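Local coordinates for protein transcriptional regulator, BadM/Rrf2 family (Thermincola potens, PDB 4CIC) that probably binds DNA as an IscR-type transcription factor of the Rrf2 family, linked to the regulation of iron-sulfur cluster biogenesis, at residues M18-Q23 and L133-L137; A56-K60 and I70-E74. The protein carries 3 engineered substitutions. Where two conformers were deposited one is given. Numbering follows the deposited sequence.

One helix can serve two contacts at once, as helix 9-23 does here. Interaction 1 packs helix 9-23 against helix 133-143, bringing together segments 110 residues apart; interaction 2 closes the short hairpin of strands 59-62 and 68-71 and is nested within that span, so the chain order is 18-23, 56-60, 70-74, 133-137. The two contacts lie about 12 Å apart, centre to centre, and they touch: Met18 CE is 3.4 Å from Leu71 CD2, and Leu21 CD1 is 3.6 Å from Val59 CG1. Helix 9-23 thus meets the hairpin as well as the late helix, uniting wing and C-terminal part in a single hydrophobic core.

Interaction 1 (M18-Q23 and L133-L137); sequences MFDLAQ and LADML
Two helical segments, 18-23 and 133-137, cross at -68° with their axes 9.8 Å apart at closest approach; the nearest CA atoms are those of Phe19 and Leu133, 6.4 Å apart, and of Gln23 and Leu137, 6.8 Å apart. Apolar bumps fill hollows on both sides. Leu133 (m, t) enters the hollow between Met18, Phe19 and Ala22: its CD1 lies 3.8 Å from Met18 O, its CD2 4.3 Å from Phe19 CA, its CB 4.1 Å from Ala22 CB. The small Ala22 also admits Leu137 (m, t), whose CD2 sits 4.1 Å from Ala22 CB and 3.7 Å from Gln23 CG. In return Phe19, with chi1 t (-178°), reaches across until CE1 is 3.5 Å from Met136 CB and 3.8 Å from Leu137 CD2. Met136 SD lies 5.3 Å from the ring centroid, obliquely, a Met-aromatic contact. Phe19 also packs on Val112 of the second subunit, and Met136 on its Thr113. Such steeply crossed, interlocking packing here joins the first helix of an Rrf2-type winged helix-turn-helix domain to the C-terminal helix.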
# COMPACT_ATOMS: atom_id res chain seq x y z
N MET A 18 11.78 16.17 2.49
CA MET A 18 12.47 16.26 1.20
C MET A 18 11.76 17.26 0.31
O MET A 18 12.41 18.00 -0.43
CB MET A 18 12.55 14.89 0.51
CG MET A 18 13.51 13.92 1.22
SD MET A 18 15.25 14.48 1.03
CE MET A 18 15.47 14.30 -0.73
N PHE A 19 10.44 17.30 0.39
CA PHE A 19 9.69 18.27 -0.40
C PHE A 19 9.97 19.70 0.08
O PHE A 19 10.11 20.62 -0.72
CB PHE A 19 8.19 17.97 -0.44
CG PHE A 19 7.43 18.93 -1.30
CD1 PHE A 19 7.64 18.97 -2.68
CD2 PHE A 19 6.54 19.83 -0.74
CE1 PHE A 19 6.96 19.90 -3.48
CE2 PHE A 19 5.87 20.75 -1.53
CZ PHE A 19 6.07 20.77 -2.91
N ASP A 20 10.03 19.88 1.39
CA ASP A 20 10.37 21.21 1.93
C ASP A 20 11.73 21.64 1.40
O ASP A 20 11.92 22.80 0.95
CB ASP A 20 10.32 21.19 3.46
CG ASP A 20 10.57 22.57 4.09
OD1 ASP A 20 11.72 23.05 4.04
OD2 ASP A 20 9.60 23.16 4.63
N LEU A 21 12.71 20.74 1.44
CA LEU A 21 14.01 21.07 0.82
C LEU A 21 13.90 21.39 -0.68
O LEU A 21 14.56 22.31 -1.18
CB LEU A 21 15.02 19.95 1.06
CG LEU A 21 15.45 19.76 2.51
CD1 LEU A 21 16.24 18.47 2.68
CD2 LEU A 21 16.34 20.96 2.89
N ALA A 22 13.06 20.66 -1.40
CA ALA A 22 12.85 20.96 -2.83
C ALA A 22 12.31 22.38 -3.03
O ALA A 22 12.72 23.09 -3.97
CB ALA A 22 11.89 19.92 -3.48
N GLN A 23 11.39 22.78 -2.16
CA GLN A 23 10.79 24.12 -2.21
C GLN A 23 11.80 25.22 -1.94
O GLN A 23 11.57 26.36 -2.31
CB GLN A 23 9.65 24.26 -1.20
CG GLN A 23 8.43 23.44 -1.64
CD GLN A 23 7.24 23.60 -0.71
OE1 GLN A 23 7.28 23.18 0.45
NE2 GLN A 23 6.16 24.19 -1.22
N LEU A 133 10.36 14.89 -7.17
CA LEU A 133 10.20 16.12 -6.40
C LEU A 133 9.91 17.31 -7.32
O LEU A 133 9.15 18.20 -6.94
CB LEU A 133 11.40 16.37 -5.49
CG LEU A 133 11.65 15.37 -4.35
CD1 LEU A 133 12.90 15.81 -3.54
CD2 LEU A 133 10.44 15.28 -3.44
N ALA A 134 10.43 17.31 -8.54
CA ALA A 134 10.08 18.40 -9.47
C ALA A 134 8.60 18.36 -9.84
O ALA A 134 7.95 19.40 -9.97
CB ALA A 134 10.94 18.35 -10.73
N ASP A 135 8.06 17.15 -10.04
CA ASP A 135 6.64 17.03 -10.32
C ASP A 135 5.81 17.60 -9.16
O ASP A 135 4.79 18.27 -9.37
CB ASP A 135 6.25 15.56 -10.48
CG ASP A 135 6.75 14.92 -11.77
OD1 ASP A 135 6.77 15.59 -12.82
OD2 ASP A 135 7.10 13.71 -11.74
N MET A 136 6.24 17.29 -7.94
CA MET A 136 5.55 17.79 -6.76
C MET A 136 5.64 19.32 -6.67
O MET A 136 4.66 20.00 -6.34
CB MET A 136 6.11 17.11 -5.50
CG MET A 136 5.75 15.58 -5.40
SD MET A 136 6.58 14.85 -3.98
CE MET A 136 5.67 15.55 -2.61
N LEU A 137 6.80 19.88 -7.01
CA LEU A 137 6.93 21.34 -7.07
C LEU A 137 5.95 21.98 -8.05
O LEU A 137 5.33 23.01 -7.75
CB LEU A 137 8.36 21.75 -7.41
CG LEU A 137 9.43 21.55 -6.33
CD1 LEU A 137 10.82 21.85 -6.91
CD2 LEU A 137 9.16 22.46 -5.14

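Interaction 2 (A56-K60 and I70-E74)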
# COMPACT_ATOMS: atom_id res chain seq x y z
N ALA A 56 22.68 8.60 2.47
CA ALA A 56 22.22 8.10 1.18
C ALA A 56 22.60 8.99 0.02
O ALA A 56 22.49 8.59 -1.14
CB ALA A 56 20.71 7.95 1.21
N GLY A 57 23.02 10.21 0.31
CA GLY A 57 23.42 11.12 -0.75
C GLY A 57 22.23 11.89 -1.31
O GLY A 57 22.32 12.45 -2.40
N LEU A 58 21.14 11.94 -0.55
CA LEU A 58 19.94 12.67 -0.97
C LEU A 58 19.95 14.11 -0.46
O LEU A 58 19.31 14.97 -1.04
CB LEU A 58 18.67 11.97 -0.50
CG LEU A 58 18.29 10.76 -1.37
CD1 LEU A 58 17.08 10.02 -0.80
CD2 LEU A 58 18.02 11.24 -2.79
N VAL A 59 20.63 14.34 0.65
CA VAL A 59 20.75 15.69 1.19
C VAL A 59 22.18 15.92 1.63
O VAL A 59 22.93 14.98 1.90
CB VAL A 59 19.82 15.95 2.39
CG1 VAL A 59 18.37 15.64 2.03
CG2 VAL A 59 20.26 15.14 3.58
N LYS A 60 22.57 17.19 1.66
CA LYS A 60 23.91 17.52 2.11
C LYS A 60 23.85 18.70 3.07
O LYS A 60 22.92 19.50 3.05
CB LYS A 60 24.83 17.83 0.92
CG LYS A 60 24.29 18.87 -0.02
CD LYS A 60 25.25 19.16 -1.17
CE LYS A 60 26.51 19.85 -0.68
NZ LYS A 60 27.45 20.11 -1.82
N ILE A 70 20.61 21.22 2.20
CA ILE A 70 20.04 21.37 0.85
C ILE A 70 19.93 19.99 0.21
O ILE A 70 20.60 19.05 0.64
CB ILE A 70 20.92 22.25 -0.09
CG1 ILE A 70 22.34 21.71 -0.18
CG2 ILE A 70 20.95 23.63 0.39
CD1 ILE A 70 23.18 22.36 -1.27
N LEU A 71 19.07 19.86 -0.80
CA LEU A 71 19.07 18.62 -1.58
C LEU A 71 20.44 18.42 -2.20
O LEU A 71 21.10 19.39 -2.61
CB LEU A 71 18.03 18.68 -2.70
CG LEU A 71 16.55 18.79 -2.36
CD1 LEU A 71 15.75 18.91 -3.64
CD2 LEU A 71 16.10 17.57 -1.58
N ALA A 72 20.86 17.16 -2.27
CA ALA A 72 22.14 16.80 -2.87
C ALA A 72 22.03 16.41 -4.36
O ALA A 72 23.05 16.21 -5.03
CB ALA A 72 22.78 15.67 -2.08
N ARG A 73 20.79 16.29 -4.84
CA ARG A 73 20.48 16.10 -6.26
C ARG A 73 19.34 17.06 -6.60
O ARG A 73 18.61 17.48 -5.71
CB ARG A 73 19.99 14.67 -6.54
CG ARG A 73 20.95 13.59 -6.12
CD ARG A 73 20.88 12.41 -7.08
NE ARG A 73 19.57 11.74 -7.10
CZ ARG A 73 19.25 10.71 -6.33
NH1 ARG A 73 20.13 10.25 -5.45
NH2 ARG A 73 18.05 10.14 -6.43
N GLU A 74 19.18 17.39 -7.88
CA GLU A 74 18.11 18.30 -8.31
C GLU A 74 16.79 17.57 -8.11
O GLU A 74 16.76 16.36 -8.21
CB GLU A 74 18.27 18.66 -9.78
CG GLU A 74 19.48 19.60 -10.07
CD GLU A 74 19.78 19.75 -11.55
OE1 GLU A 74 18.85 19.97 -12.35
OE2 GLU A 74 20.97 19.63 -11.93
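Lys60, Ala72 and Ile70 have the most surface covered here, and together they show how a two-stranded ladder is finished at its base. Lys60 and Ile70 form an antiparallel hydrogen-bonded pair, Lys60 N to Ile70 O at 2.9 Å and Ile70 N to Lys60 O at 3.0 Å. Their side chains share one face of the sheet, both with chi1 near +60°, so that Lys60 CG rests 3.4 Å from Ile70 CG1. Next comes the non-hydrogen-bonded pair Val59 and Leu71, whose side chains diverge yet both pack on Met18 and Leu21 of helix 9-23. Beyond it, where the chain has left the strand, one more backbone hydrogen bond holds the segments together: Ala72 N donates to Leu58 O at 3.0 Å, while Ala72 CB points toward the other segment, 3.3 Å from Gly57 O and 3.7 Å from Val59 N. Gly57 ends helix 43-55 in a Schellman motif, its positive phi turning the chain toward the strand. Nearby, Leu58 CD2 lies over one face of the Arg73 guanidinium, 3.5 Å from NH1, and Arg73 NH2 donates a hydrogen bond to Asp77 O. A hairpin following the helix-turn-helix, here by way of Gly57 and Leu58, is the wing of the Rrf2-family winged helix-turn-helix fold.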